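Local coordinates for hyaluronidase (Streptomyces koganeiensis, PDB 4UFQ) that degrades hyaluronan and probably works as a trimer of intertwined chains, at the interface of chains A and B. Residues are numbered along the deposited sequence; one frame, centred on the assembly and turned at random. Chains: chain A/B, Hyaluronidase.

Contact 1: the interface of chains A and B. Residues chain A 167-170; chain B 155, 157-158.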
# COMPACT_ATOMS: atom_id res chain seq x y z
N ALA A 167 1.05 -25.37 -1.66
CA ALA A 167 0.75 -25.00 -3.02
C ALA A 167 1.18 -23.55 -3.27
O ALA A 167 1.28 -22.77 -2.31
CB ALA A 167 -0.73 -25.15 -3.29
N ALA A 168 1.50 -23.21 -4.51
CA ALA A 168 1.73 -21.81 -4.88
C ALA A 168 0.42 -21.02 -4.89
O ALA A 168 0.41 -19.80 -4.58
CB ALA A 168 2.36 -21.74 -6.25
N LEU A 169 -0.67 -21.68 -5.29
CA LEU A 169 -1.96 -21.03 -5.50
C LEU A 169 -3.07 -21.95 -5.07
O LEU A 169 -3.10 -23.13 -5.48
CB LEU A 169 -2.11 -20.66 -6.97
CG LEU A 169 -3.43 -20.00 -7.38
CD1 LEU A 169 -3.64 -18.68 -6.64
CD2 LEU A 169 -3.47 -19.75 -8.88
N LEU A 170 -3.98 -21.42 -4.24
CA LEU A 170 -5.24 -22.07 -3.91
C LEU A 170 -6.38 -21.19 -4.40
O LEU A 170 -6.45 -20.00 -4.04
CB LEU A 170 -5.38 -22.32 -2.41
CG LEU A 170 -6.77 -22.71 -1.87
CD1 LEU A 170 -7.28 -24.05 -2.46
CD2 LEU A 170 -6.70 -22.81 -0.40
N ALA B 155 -2.03 -21.35 0.97
CA ALA B 155 -1.10 -21.47 -0.14
C ALA B 155 -0.31 -20.17 -0.20
O ALA B 155 -0.64 -19.20 0.54
CB ALA B 155 -1.87 -21.73 -1.46
N VAL B 157 -0.54 -17.95 -2.44
CA VAL B 157 -1.66 -17.05 -2.73
C VAL B 157 -2.94 -17.86 -2.61
O VAL B 157 -3.04 -18.94 -3.21
CB VAL B 157 -1.56 -16.44 -4.13
CG1 VAL B 157 -2.76 -15.55 -4.43
CG2 VAL B 157 -0.26 -15.63 -4.23
N HIS B 158 -3.90 -17.37 -1.84
CA HIS B 158 -5.15 -18.06 -1.53
C HIS B 158 -6.29 -17.11 -1.89
O HIS B 158 -6.42 -16.05 -1.27
CB HIS B 158 -5.17 -18.40 -0.03
CG HIS B 158 -6.39 -19.12 0.48
ND1 HIS B 158 -6.40 -19.73 1.72
CD2 HIS B 158 -7.63 -19.29 -0.03
CE1 HIS B 158 -7.60 -20.26 1.94
NE2 HIS B 158 -8.36 -20.02 0.89
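The carbonyl O of B:Val157 takes a hydrogen bond from the backbone N of A:Leu170 at 2.8 Å. The bond is nearly straight, with 167° at the hydrogen, and the donor lies almost in line with the C=O bond. The CA of A:Leu169 also lies against this oxygen, and CD1 of A:Leu169 lies 3.5 Å from B:Val157 O. A second backbone bond runs the other way, from B:Val157 N to A:Ala168 O at 3.0 Å. It is more bent, and its donor sits above the carbonyl plane. Together the two bonds make B:Val157 the chain B partner in a parallel bridge with A:Leu169. The next pair, A:Leu170 and B:His158, continues the bridge.

Side chains alternate across this join. On one side, A:Leu170 and B:His158 lie alongside each other and point the same way. The CD2 methyl of A:Leu170 sits over one face of the imidazole of B:His158, 3.5 Å from the ring centroid, as a CH-pi contact. Both side chains have CG anti to the backbone N (chi1 167° for A:Leu170 and 180° for B:His158). This sends both side chains the same way, so that the CD2 methyl of A:Leu170 can rest on the ring. The methyl of B:Ala155 packs on the same side. CB of B:Ala155 lies 3.7 Å from CB of A:Leu170 and 3.4 Å from the carbonyl O of A:Ala167. It thereby fills the corner where the chain A strand begins.

On the opposite side, A:Leu169 and B:Val157 cross obliquely. CD1 of A:Leu169 touches CG1 of B:Val157 at 3.9 Å. The join is thus covered by side chains on both sides.

Strand 169-172 of one chain is paired here with strand 157-160 of its neighbour. The site stitches chains A and B together by shared backbone bonds, and it probably keeps their strands in register in the trimer.

Contact 2: the interface of chains A and B. Residues chain A 61; chain B 47-48, 85.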
# COMPACT_ATOMS: atom_id res chain seq x y z
N PRO A 61 -13.12 20.84 3.15
CA PRO A 61 -13.24 19.74 2.19
C PRO A 61 -12.62 20.00 0.82
O PRO A 61 -12.49 19.05 0.04
CB PRO A 61 -14.75 19.55 2.06
CG PRO A 61 -15.34 20.87 2.39
CD PRO A 61 -14.41 21.52 3.38
N THR B 47 -13.76 26.10 6.28
CA THR B 47 -14.68 25.08 5.79
C THR B 47 -14.82 25.13 4.28
O THR B 47 -15.71 24.52 3.70
CB THR B 47 -16.08 25.23 6.44
OG1 THR B 47 -16.56 26.57 6.25
CG2 THR B 47 -16.00 24.92 7.93
N SER B 48 -13.91 25.86 3.63
CA SER B 48 -13.85 25.92 2.17
C SER B 48 -12.55 26.59 1.76
O SER B 48 -11.83 27.11 2.60
CB SER B 48 -15.05 26.67 1.60
OG SER B 48 -14.97 28.06 1.87
N TYR B 85 -18.57 11.16 3.54
CA TYR B 85 -19.91 11.71 3.32
C TYR B 85 -20.88 10.59 2.98
O TYR B 85 -20.59 9.72 2.15
CB TYR B 85 -19.86 12.76 2.20
CG TYR B 85 -19.00 13.94 2.55
CD1 TYR B 85 -17.62 13.87 2.44
CD2 TYR B 85 -19.56 15.13 3.00
CE1 TYR B 85 -16.82 14.93 2.77
CE2 TYR B 85 -18.76 16.21 3.34
CZ TYR B 85 -17.39 16.10 3.21
OH TYR B 85 -16.57 17.15 3.54
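A:Pro61 fits between two parts of chain B, and its ring carbons make the contact. At the CD corner of the ring, CD of A:Pro61 lies 3.3 Å from the backbone O of B:Thr47. CG of A:Pro61 is farther from B:Thr47 O, at 3.9 Å. On the CB side of the ring, CB of A:Pro61 meets the phenol OH of B:Tyr85 at 3.4 Å. The two side chains cross at about a right angle, and it is the hydroxyl of B:Tyr85, not a ring face, that touches the proline. These are van der Waals contacts between ring carbons and oxygens.

The tyrosine extends from its own loop to get there. Its CG is anti to the carbonyl carbon (chi1 -63°), which aims the ring and its hydroxyl towards chain A. On the other flank, B:Thr47 offers its main chain. B:Ser48 follows it and lies farther back, hardly covered by the proline. The closed ring of A:Pro61 limits the rotation of its backbone and keeps CB, CG and CD together as one block. An alanine here would remove CG and CD, and would probably strip the carbonyl of B:Thr47 of the ring carbons that pack on it and free the chain A loop to move.

All the residues lie in loops. A:Pro61 is in the turn between strands 54-58 and 66-70. In chain B, B:Thr47 and B:Ser48 follow strand 40-44, and B:Tyr85 follows strand 79-83. The site lies where these loops meet, beyond the strand ends.

The centres of the C-alpha atoms of contact 1 and contact 2 lie about 44 Å apart along the elongated assembly. They share no residues or strands. Contact 1 belongs to the C-terminal part of both chains and joins strand to strand. Contact 2 is nearer the N-terminal part and joins loop to loop, within the HylP hyaluronidase region. The same two chains therefore meet at well-separated levels and by different means. This suits the interwoven trimer of this family, in which neighbouring chains run together over much of their length. Three copies make up the deposited assembly.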